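Local coordinates for sensor protein (Thermotoga maritima, PDB 3A0S) that probably senses a signal through this PAS domain and, as a whole histidine kinase, probably transfers phosphate from ATP to a protein histidine, at residues Thr15-Lys20 with Glu30-Arg35; Gln23-Lys28 with Pro41-Ile46; Glu51-Asn56 with Phe76-Asn81; Leu62-Tyr65 with Arg70-Asn73. All blocks are in the same frame, centred on the assembly; numbering follows the deposited sequence.

Contact 1 of 4, residues Thr15-Lys20 with Glu30-Arg35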
# COMPACT_ATOMS: atom_id res chain seq x y z
N THR A 15 -6.59 -1.93 -5.09
CA THR A 15 -7.27 -1.29 -6.21
C THR A 15 -6.30 -0.73 -7.22
O THR A 15 -6.70 -0.45 -8.36
CB THR A 15 -8.21 -0.17 -5.77
OG1 THR A 15 -7.43 0.82 -5.10
CG2 THR A 15 -9.29 -0.73 -4.85
N GLU A 16 -5.03 -0.56 -6.84
CA GLU A 16 -3.96 -0.16 -7.77
C GLU A 16 -2.68 -0.92 -7.44
O GLU A 16 -2.41 -1.15 -6.27
CB GLU A 16 -3.71 1.38 -7.74
CG GLU A 16 -4.95 2.26 -8.05
CD GLU A 16 -4.67 3.77 -8.08
OE1 GLU A 16 -3.94 4.33 -7.23
OE2 GLU A 16 -5.23 4.39 -9.01
N TRP A 17 -1.92 -1.29 -8.47
CA TRP A 17 -0.66 -2.01 -8.30
C TRP A 17 0.12 -1.74 -9.56
O TRP A 17 -0.14 -2.32 -10.60
CB TRP A 17 -0.95 -3.49 -8.14
CG TRP A 17 0.23 -4.40 -7.88
CD1 TRP A 17 1.08 -4.94 -8.83
CD2 TRP A 17 0.64 -4.94 -6.62
NE1 TRP A 17 1.99 -5.77 -8.22
CE2 TRP A 17 1.75 -5.79 -6.86
CE3 TRP A 17 0.17 -4.80 -5.30
CZ2 TRP A 17 2.40 -6.49 -5.83
CZ3 TRP A 17 0.80 -5.53 -4.28
CH2 TRP A 17 1.91 -6.35 -4.55
N ASN A 18 1.06 -0.80 -9.47
CA ASN A 18 1.64 -0.27 -10.69
C ASN A 18 2.79 -1.15 -11.18
O ASN A 18 3.16 -2.18 -10.55
CB ASN A 18 2.05 1.21 -10.55
CG ASN A 18 3.26 1.41 -9.68
OD1 ASN A 18 3.72 0.51 -8.96
ND2 ASN A 18 3.83 2.64 -9.75
N LYS A 19 3.36 -0.76 -12.33
CA LYS A 19 4.42 -1.55 -12.91
C LYS A 19 5.68 -1.62 -12.03
O LYS A 19 6.34 -2.64 -12.01
CB LYS A 19 4.74 -1.07 -14.33
CG LYS A 19 3.64 -1.41 -15.33
CD LYS A 19 3.93 -2.71 -16.09
CE LYS A 19 2.62 -3.36 -16.58
NZ LYS A 19 2.79 -4.83 -16.80
N LYS A 20 5.96 -0.57 -11.25
CA LYS A 20 7.08 -0.58 -10.30
C LYS A 20 6.84 -1.61 -9.20
O LYS A 20 7.77 -2.29 -8.79
CB LYS A 20 7.37 0.82 -9.74
CG LYS A 20 7.96 1.77 -10.79
CD LYS A 20 9.42 1.42 -11.16
CE LYS A 20 9.97 2.46 -12.15
NZ LYS A 20 10.14 3.75 -11.45
N GLU A 30 -2.79 -8.12 -12.34
CA GLU A 30 -4.00 -8.91 -12.53
C GLU A 30 -4.07 -10.07 -11.54
O GLU A 30 -5.14 -10.61 -11.25
CB GLU A 30 -4.08 -9.42 -13.96
CG GLU A 30 -2.87 -10.21 -14.41
CD GLU A 30 -1.82 -9.38 -15.15
OE1 GLU A 30 -1.71 -8.12 -14.94
OE2 GLU A 30 -1.11 -10.00 -15.97
N ASN A 31 -2.91 -10.43 -10.99
CA ASN A 31 -2.87 -11.49 -10.00
C ASN A 31 -3.19 -11.05 -8.56
O ASN A 31 -3.47 -11.90 -7.70
CB ASN A 31 -1.52 -12.20 -10.10
CG ASN A 31 -1.37 -12.96 -11.43
OD1 ASN A 31 -0.29 -13.01 -12.00
ND2 ASN A 31 -2.47 -13.50 -11.93
N VAL A 32 -3.19 -9.74 -8.32
CA VAL A 32 -3.45 -9.24 -6.96
C VAL A 32 -4.66 -8.30 -6.87
O VAL A 32 -5.21 -8.07 -5.78
CB VAL A 32 -2.19 -8.56 -6.34
CG1 VAL A 32 -1.05 -9.59 -6.15
CG2 VAL A 32 -1.74 -7.35 -7.16
N LEU A 33 -5.08 -7.74 -7.99
CA LEU A 33 -6.15 -6.77 -7.94
C LEU A 33 -7.40 -7.36 -7.30
O LEU A 33 -7.78 -8.49 -7.63
CB LEU A 33 -6.47 -6.36 -9.37
CG LEU A 33 -7.31 -5.12 -9.54
CD1 LEU A 33 -6.57 -3.84 -9.16
CD2 LEU A 33 -7.74 -5.05 -11.00
N GLY A 34 -8.02 -6.61 -6.40
CA GLY A 34 -9.22 -7.06 -5.75
C GLY A 34 -8.99 -7.84 -4.47
O GLY A 34 -9.92 -8.05 -3.70
N ARG A 35 -7.77 -8.28 -4.23
CA ARG A 35 -7.49 -9.12 -3.06
C ARG A 35 -7.10 -8.27 -1.86
O ARG A 35 -6.61 -7.13 -2.02
CB ARG A 35 -6.38 -10.11 -3.38
CG ARG A 35 -6.69 -10.94 -4.62
CD ARG A 35 -5.59 -11.91 -4.93
NE ARG A 35 -5.88 -12.69 -6.14
CZ ARG A 35 -6.53 -13.84 -6.13
NH1 ARG A 35 -6.98 -14.35 -4.97
NH2 ARG A 35 -6.73 -14.51 -7.26
O HOH W 1 0.34 -6.51 -15.76
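Val32 sets one methyl down on the indole of Trp17, and the two side chains cross at about a right angle. CG2 of Val32 is the atom that does the touching: it lies 3.6 Å from the centroid of the five-membered ring of Trp17, 21° off the ring normal, a CH-pi contact. Its closest approach, 3.4 Å, is to Trp17 CD2, one of the two atoms the rings share, so the methyl sits over the pyrrole half and reaches toward the benzo half. Trp17 turns CG away from its own backbone N (chi1 -177°), which lays the indole broadside to the methyl, and its NE1 is held by Leu27 O. Farther out, a water spans the charged ends, lying 3.1 Å from Lys19 NZ and 2.7 Å from Glu30 OE1; the lysine also has a salt bridge to Glu22. After Val32 the chain reverses in a type II beta turn, closed by Arg35 N to Val32 O, with Gly34 at positive phi. This packing joins edge strand 14-17, with its classic bulge at Thr15 and Glu16 opposite Thr7, to short helix 29-32 of the PAS fold.

Contact 2 of 4, residues Gln23-Lys28 with Pro41-Ile46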
# COMPACT_ATOMS: atom_id res chain seq x y z
N GLN A 23 7.58 -4.98 -10.67
CA GLN A 23 9.02 -5.19 -10.77
C GLN A 23 9.67 -5.45 -9.41
O GLN A 23 10.55 -6.31 -9.30
CB GLN A 23 9.69 -3.99 -11.48
CG GLN A 23 9.28 -3.87 -12.94
CD GLN A 23 9.67 -2.53 -13.57
OE1 GLN A 23 9.38 -2.28 -14.75
NE2 GLN A 23 10.35 -1.67 -12.80
N LEU A 24 9.20 -4.76 -8.38
CA LEU A 24 9.78 -4.84 -7.06
C LEU A 24 9.37 -6.15 -6.41
O LEU A 24 10.20 -6.84 -5.77
CB LEU A 24 9.32 -3.67 -6.20
CG LEU A 24 9.90 -3.66 -4.79
CD1 LEU A 24 11.43 -3.70 -4.79
CD2 LEU A 24 9.38 -2.46 -4.01
N PHE A 25 8.10 -6.52 -6.56
CA PHE A 25 7.57 -7.66 -5.80
C PHE A 25 7.37 -8.95 -6.60
O PHE A 25 7.16 -10.02 -6.02
CB PHE A 25 6.27 -7.24 -5.14
CG PHE A 25 6.43 -6.16 -4.12
CD1 PHE A 25 7.25 -6.36 -3.00
CD2 PHE A 25 5.75 -4.97 -4.25
CE1 PHE A 25 7.39 -5.38 -2.04
CE2 PHE A 25 5.91 -3.98 -3.30
CZ PHE A 25 6.73 -4.18 -2.20
N GLY A 26 7.43 -8.85 -7.92
CA GLY A 26 7.33 -10.02 -8.81
C GLY A 26 5.95 -10.60 -8.97
O GLY A 26 5.79 -11.78 -9.34
N LEU A 27 4.94 -9.77 -8.67
CA LEU A 27 3.52 -10.15 -8.82
C LEU A 27 2.89 -9.22 -9.85
O LEU A 27 3.09 -7.98 -9.79
CB LEU A 27 2.77 -10.04 -7.47
CG LEU A 27 3.27 -10.86 -6.25
CD1 LEU A 27 2.48 -10.52 -5.00
CD2 LEU A 27 3.23 -12.38 -6.51
N LYS A 28 2.13 -9.80 -10.79
CA LYS A 28 1.43 -9.01 -11.78
C LYS A 28 0.17 -8.38 -11.17
O LYS A 28 -0.49 -8.98 -10.31
CB LYS A 28 1.07 -9.87 -12.99
CG LYS A 28 2.25 -10.09 -13.90
CD LYS A 28 1.93 -11.13 -14.95
CE LYS A 28 3.07 -11.24 -15.96
NZ LYS A 28 2.66 -12.06 -17.15
N PRO A 41 1.30 -13.26 1.83
CA PRO A 41 2.46 -13.54 2.67
C PRO A 41 3.50 -12.48 2.40
O PRO A 41 3.85 -12.20 1.24
CB PRO A 41 2.94 -14.90 2.17
CG PRO A 41 1.71 -15.56 1.66
CD PRO A 41 0.94 -14.44 1.01
N ASP A 42 3.93 -11.86 3.48
CA ASP A 42 5.02 -10.87 3.45
C ASP A 42 4.47 -9.47 3.54
O ASP A 42 5.23 -8.53 3.81
CB ASP A 42 5.91 -10.95 2.17
CG ASP A 42 6.78 -12.21 2.08
OD1 ASP A 42 7.02 -12.90 3.09
OD2 ASP A 42 7.29 -12.47 0.96
N PHE A 43 3.17 -9.30 3.24
CA PHE A 43 2.54 -7.96 3.27
C PHE A 43 1.61 -7.77 4.44
O PHE A 43 0.97 -6.74 4.55
CB PHE A 43 1.76 -7.67 1.98
CG PHE A 43 2.62 -7.53 0.78
CD1 PHE A 43 3.18 -6.31 0.44
CD2 PHE A 43 2.92 -8.65 0.01
CE1 PHE A 43 3.98 -6.19 -0.68
CE2 PHE A 43 3.73 -8.55 -1.11
CZ PHE A 43 4.27 -7.31 -1.45
N GLU A 44 1.56 -8.75 5.33
CA GLU A 44 0.66 -8.72 6.48
C GLU A 44 0.93 -7.50 7.35
O GLU A 44 0.00 -6.83 7.79
CB GLU A 44 0.80 -9.99 7.33
CG GLU A 44 0.52 -11.30 6.60
CD GLU A 44 1.75 -11.94 5.91
OE1 GLU A 44 2.86 -11.34 5.79
OE2 GLU A 44 1.57 -13.09 5.46
N GLU A 45 2.21 -7.23 7.62
CA GLU A 45 2.57 -6.09 8.45
C GLU A 45 2.26 -4.74 7.79
O GLU A 45 1.68 -3.85 8.42
CB GLU A 45 4.04 -6.15 8.82
CG GLU A 45 4.48 -4.99 9.69
CD GLU A 45 5.87 -5.22 10.25
OE1 GLU A 45 6.82 -5.48 9.46
OE2 GLU A 45 6.02 -5.16 11.49
N ILE A 46 2.67 -4.59 6.53
CA ILE A 46 2.32 -3.38 5.78
C ILE A 46 0.79 -3.18 5.75
O ILE A 46 0.30 -2.05 5.92
CB ILE A 46 2.91 -3.42 4.36
CG1 ILE A 46 4.42 -3.19 4.44
CG2 ILE A 46 2.28 -2.35 3.48
CD1 ILE A 46 5.19 -3.73 3.21
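Glu44 OE1 takes the backbone N-H of Asp42 at 2.6 Å, approached on the syn side but 35° out of the carboxylate plane. This bond ties the loop to the first turn of helix 44-56, just where Phe43 leaves for the interior of the PAS fold. There Phe43 meets Phe25 in a T-shaped pair: the edge of Phe43 points at the face of Phe25, the planes stand at 75° and the centroids are 4.8 Å apart. Phe43 carries CG on the side away from its carbonyl carbon (chi1 -67°), which sends CE1 and CZ toward Phe25. The other face of the Phe25 ring is occupied by its chain neighbour Leu24, whose CD2 lies 3.6 Å above the plane, so methyl and aromatic edge clamp the ring. Phe67 adds a third ring, meeting both phenylalanines. With an alanine in place of Phe25, the edge of Phe43 would probably lose the face it points at and Leu24 CD2 its flat partner, opening a gap between helix 19-25 and the start of helix 44-56. The closest approach in the pair is Phe43 CZ to Phe25 CD1, 3.5 Å, toward the rim of the Phe25 ring.

Contact 3 of 4, residues Glu51-Asn56 with Phe76-Asn81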
# COMPACT_ATOMS: atom_id res chain seq x y z
N GLU A 51 -4.04 -0.23 7.89
CA GLU A 51 -5.30 -0.23 8.68
C GLU A 51 -5.24 0.82 9.76
O GLU A 51 -6.20 1.56 9.99
CB GLU A 51 -5.55 -1.59 9.35
CG GLU A 51 -5.83 -2.73 8.39
CD GLU A 51 -6.22 -4.06 9.08
OE1 GLU A 51 -5.80 -4.32 10.21
OE2 GLU A 51 -6.95 -4.85 8.44
N SER A 52 -4.12 0.86 10.47
CA SER A 52 -3.93 1.85 11.52
C SER A 52 -3.95 3.30 11.01
O SER A 52 -4.58 4.18 11.61
CB SER A 52 -2.63 1.56 12.28
OG SER A 52 -2.50 2.43 13.38
N VAL A 53 -3.28 3.53 9.88
CA VAL A 53 -3.28 4.83 9.21
C VAL A 53 -4.70 5.26 8.81
O VAL A 53 -5.10 6.41 9.00
CB VAL A 53 -2.37 4.77 7.95
CG1 VAL A 53 -2.62 5.96 7.03
CG2 VAL A 53 -0.90 4.65 8.38
N PHE A 54 -5.46 4.34 8.23
CA PHE A 54 -6.83 4.63 7.85
C PHE A 54 -7.67 5.03 9.08
O PHE A 54 -8.30 6.10 9.07
CB PHE A 54 -7.43 3.43 7.14
CG PHE A 54 -8.81 3.67 6.59
CD1 PHE A 54 -8.99 4.27 5.34
CD2 PHE A 54 -9.93 3.30 7.32
CE1 PHE A 54 -10.29 4.46 4.84
CE2 PHE A 54 -11.23 3.52 6.83
CZ PHE A 54 -11.40 4.11 5.59
N GLU A 55 -7.64 4.20 10.12
CA GLU A 55 -8.40 4.49 11.36
C GLU A 55 -8.02 5.81 12.02
O GLU A 55 -8.88 6.48 12.62
CB GLU A 55 -8.18 3.37 12.36
CG GLU A 55 -8.88 2.07 12.02
CD GLU A 55 -8.80 1.07 13.17
OE1 GLU A 55 -8.86 1.50 14.35
OE2 GLU A 55 -8.65 -0.15 12.91
N ASN A 56 -6.75 6.18 11.94
CA ASN A 56 -6.31 7.44 12.53
C ASN A 56 -6.40 8.66 11.60
O ASN A 56 -6.15 9.79 12.02
CB ASN A 56 -4.90 7.26 13.13
CG ASN A 56 -4.90 6.36 14.35
OD1 ASN A 56 -5.54 6.67 15.37
ND2 ASN A 56 -4.21 5.23 14.26
N PHE A 76 2.32 5.97 3.77
CA PHE A 76 0.92 5.57 3.78
C PHE A 76 0.07 6.82 3.84
O PHE A 76 0.16 7.61 4.81
CB PHE A 76 0.63 4.74 5.03
CG PHE A 76 1.45 3.50 5.17
CD1 PHE A 76 2.77 3.53 5.63
CD2 PHE A 76 0.88 2.28 4.88
CE1 PHE A 76 3.49 2.34 5.79
CE2 PHE A 76 1.58 1.11 5.03
CZ PHE A 76 2.87 1.12 5.49
N SER A 77 -0.78 6.99 2.84
CA SER A 77 -1.58 8.21 2.74
C SER A 77 -3.07 7.89 2.62
O SER A 77 -3.51 7.45 1.57
CB SER A 77 -1.17 8.97 1.49
OG SER A 77 0.24 9.22 1.46
N PRO A 78 -3.86 8.20 3.67
CA PRO A 78 -5.32 8.02 3.56
C PRO A 78 -5.86 9.03 2.54
O PRO A 78 -5.31 10.13 2.39
CB PRO A 78 -5.83 8.32 4.96
CG PRO A 78 -4.78 9.17 5.56
CD PRO A 78 -3.47 8.82 4.95
N PHE A 79 -6.91 8.66 1.81
CA PHE A 79 -7.51 9.64 0.89
C PHE A 79 -9.03 9.56 0.93
O PHE A 79 -9.57 8.54 1.36
CB PHE A 79 -7.01 9.41 -0.54
CG PHE A 79 -7.42 8.07 -1.12
CD1 PHE A 79 -6.64 6.94 -0.91
CD2 PHE A 79 -8.59 7.94 -1.87
CE1 PHE A 79 -7.03 5.70 -1.42
CE2 PHE A 79 -8.98 6.71 -2.40
CZ PHE A 79 -8.19 5.59 -2.17
N ARG A 80 -9.67 10.66 0.53
CA ARG A 80 -11.12 10.73 0.42
C ARG A 80 -11.55 10.80 -1.04
O ARG A 80 -10.81 11.29 -1.89
CB ARG A 80 -11.67 11.96 1.16
CG ARG A 80 -11.52 11.89 2.66
CD ARG A 80 -12.10 13.12 3.38
NE ARG A 80 -11.79 13.00 4.81
CZ ARG A 80 -12.57 12.40 5.71
NH1 ARG A 80 -13.75 11.90 5.40
NH2 ARG A 80 -12.13 12.32 6.96
N ASN A 81 -12.76 10.35 -1.32
CA ASN A 81 -13.38 10.60 -2.61
C ASN A 81 -13.86 12.05 -2.65
O ASN A 81 -14.50 12.51 -1.72
CB ASN A 81 -14.53 9.63 -2.84
CG ASN A 81 -15.25 9.87 -4.14
OD1 ASN A 81 -16.08 10.77 -4.25
ND2 ASN A 81 -14.96 9.03 -5.14
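Val53 fills the tight side of this contact, its two methyls divided between two residues of strand 70-80. CG1 lies 3.6 Å from Pro78 CD, and CG2 lies 3.7 Å from Phe76 CB. The valine crosses both partners at about a right angle. A chi1 of 165° swings CG1 to the side opposite the backbone N, toward Pro78, and leaves CG2 for Phe76, so the methyls spread along the strand. Phe76 offers chiefly its CB here; its ring leads away to pack against Ile46, Val49 and Ala50, farther back along the helix. Val60 also touches Val53, closing in from the next strand. Were Val53 an alanine, Pro78 CD and Phe76 CB would probably lose their methyl partners, and a gap would open between helix and sheet. The outer side of the helix is quite different. Ser52, Glu55 and Asn56 are exposed, and Asn56 ND2 reaches back to Ser52 O at 2.9 Å, a weak bond bent to 125°. Phe54, partly exposed, leans instead on Leu87 and Val90 of strand 87-95. Helix 44-56, laid by apolar side chains on the five-stranded antiparallel sheet with strand order 2-1-5-4-3, is the layout of the PAS fold.

Contact 4 of 4, residues Leu62-Tyr65 with Arg70-Asn73. With PG4 (tetraethylene glycol), chain E.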
# COMPACT_ATOMS: atom_id res chain seq x y z
N LEU A 62 7.40 5.82 7.00
CA LEU A 62 8.38 4.96 7.63
C LEU A 62 9.64 4.96 6.77
O LEU A 62 9.57 4.90 5.54
CB LEU A 62 7.85 3.54 7.79
CG LEU A 62 6.49 3.22 8.41
CD1 LEU A 62 6.24 1.75 8.25
CD2 LEU A 62 6.40 3.61 9.89
N ASN A 63 10.79 5.07 7.42
CA ASN A 63 12.03 4.78 6.70
C ASN A 63 12.71 3.54 7.26
O ASN A 63 12.32 3.02 8.31
CB ASN A 63 12.97 5.99 6.64
CG ASN A 63 13.31 6.54 8.00
OD1 ASN A 63 13.17 5.87 9.02
ND2 ASN A 63 13.75 7.79 8.03
N PHE A 64 13.69 3.05 6.52
CA PHE A 64 14.41 1.84 6.91
C PHE A 64 13.43 0.71 7.23
O PHE A 64 13.57 0.05 8.26
CB PHE A 64 15.36 2.12 8.09
CG PHE A 64 16.46 3.11 7.76
CD1 PHE A 64 17.64 2.67 7.16
CD2 PHE A 64 16.29 4.46 8.02
CE1 PHE A 64 18.65 3.57 6.84
CE2 PHE A 64 17.29 5.38 7.70
CZ PHE A 64 18.48 4.93 7.11
N TYR A 65 12.43 0.50 6.37
CA TYR A 65 11.61 -0.71 6.43
C TYR A 65 12.29 -1.77 5.59
O TYR A 65 12.43 -1.61 4.38
CB TYR A 65 10.16 -0.49 5.93
CG TYR A 65 9.25 -1.69 6.18
CD1 TYR A 65 9.24 -2.78 5.30
CD2 TYR A 65 8.42 -1.76 7.30
CE1 TYR A 65 8.42 -3.91 5.53
CE2 TYR A 65 7.59 -2.87 7.54
CZ TYR A 65 7.60 -3.94 6.65
OH TYR A 65 6.80 -5.06 6.89
N ARG A 70 16.99 -5.18 1.04
CA ARG A 70 17.17 -3.71 1.09
C ARG A 70 16.28 -3.00 2.10
O ARG A 70 15.29 -3.57 2.58
CB ARG A 70 16.98 -3.08 -0.30
CG ARG A 70 17.83 -3.68 -1.41
CD ARG A 70 18.01 -2.71 -2.58
NE ARG A 70 16.76 -2.31 -3.23
CZ ARG A 70 16.14 -2.99 -4.20
NH1 ARG A 70 16.62 -4.15 -4.64
NH2 ARG A 70 15.01 -2.51 -4.73
N TYR A 71 16.64 -1.75 2.40
CA TYR A 71 15.80 -0.86 3.19
C TYR A 71 15.08 0.11 2.26
O TYR A 71 15.65 0.63 1.30
CB TYR A 71 16.63 -0.08 4.23
CG TYR A 71 17.05 -0.92 5.42
CD1 TYR A 71 16.20 -1.08 6.50
CD2 TYR A 71 18.30 -1.51 5.47
CE1 TYR A 71 16.55 -1.84 7.60
CE2 TYR A 71 18.67 -2.28 6.57
CZ TYR A 71 17.78 -2.43 7.63
OH TYR A 71 18.11 -3.18 8.75
N PHE A 72 13.83 0.34 2.62
CA PHE A 72 12.92 1.20 1.86
C PHE A 72 12.26 2.27 2.72
O PHE A 72 12.01 2.05 3.92
CB PHE A 72 11.82 0.34 1.22
CG PHE A 72 12.33 -0.61 0.20
CD1 PHE A 72 12.48 -0.21 -1.12
CD2 PHE A 72 12.70 -1.91 0.57
CE1 PHE A 72 12.97 -1.08 -2.07
CE2 PHE A 72 13.22 -2.78 -0.37
CZ PHE A 72 13.35 -2.39 -1.69
N ASN A 73 11.93 3.39 2.07
CA ASN A 73 10.96 4.36 2.58
C ASN A 73 9.56 3.84 2.21
O ASN A 73 9.32 3.41 1.09
CB ASN A 73 11.09 5.70 1.86
CG ASN A 73 12.39 6.42 2.10
OD1 ASN A 73 13.17 6.09 2.98
ND2 ASN A 73 12.62 7.46 1.28
O1 PG4 E . 14.77 4.38 4.04
C1 PG4 E . 15.90 3.90 3.28
C2 PG4 E . 17.16 4.67 3.64
O2 PG4 E . 18.25 4.23 2.83
C3 PG4 E . 19.48 4.91 3.16
C4 PG4 E . 20.11 5.55 1.92
O3 PG4 E . 20.87 6.70 2.30
C5 PG4 E . 21.38 7.47 1.20
C6 PG4 E . 20.78 8.88 1.20
O4 PG4 E . 21.68 9.92 1.61
C7 PG4 E . 20.95 11.07 2.07
C8 PG4 E . 21.75 12.37 1.84
O5 PG4 E . 20.93 13.50 1.48
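This is a beta-hairpin contact at the surface, where edge strand 60-67 pairs antiparallel with strand 70-80 and is kinked by a bulge. Tyr65 and Phe72 form the hydrogen-bonded pair: Tyr65 N gives to Phe72 O at 2.9 Å, while Phe72 N gives to Tyr65 O at 3.0 Å. Phe64 faces Phe72 too, but its N-H points elsewhere, running nearly straight (171°) to O1 of a tetraethylene glycol 3.0 Å away. That hydroxyl in turn donates to Asn73 OD1 at 2.6 Å, so a molecule probably carried over from crystallisation bridges the strands beside the bulge. Its C2 also lies over one face of the Phe64 ring. Phe64 turns CG away from its carbonyl carbon (chi1 -63°), setting its ring beside Tyr71. The two meet in an offset edge-to-face pair, the edge of Phe64 toward the face of Tyr71, centroids 5.8 Å apart and planes at 64°. Tyr71 in turn brings its CD1 edge to Phe64 O, at 3.4 Å. The side chains of Tyr65 and Phe72 leave by the same face of the sheet: Tyr65 OH bonds to Glu45 of helix 44-56, and Phe72 packs on Leu24 of helix 19-25. Phe64, with positive phi, and Tyr65 both opposite Phe72 make a G1 beta bulge, here bending the edge strand of the PAS sheet.

How the contacts relate
From the N terminus, strand 4-9 leads into strand 14-17, and contact 1 closes the first loop, bringing helix 29-32 back to that edge strand. Contact 2 opens inside this loop and closes after it, so the two cross; they touch where Trp17 meets Phe25, Leu27 and Phe43. Helix 44-56 then runs from contact 2 to contact 3, which closes a longer loop onto strand 70-80 on the other side of the chain's centre. Contact 4, the hairpin 60-67 with 70-80, is nested inside that loop. Leu24 on Arg70 and Ile46 on Tyr65 tie contact 2 to contact 4, while Leu62 and Phe76 join contact 4 to contact 3.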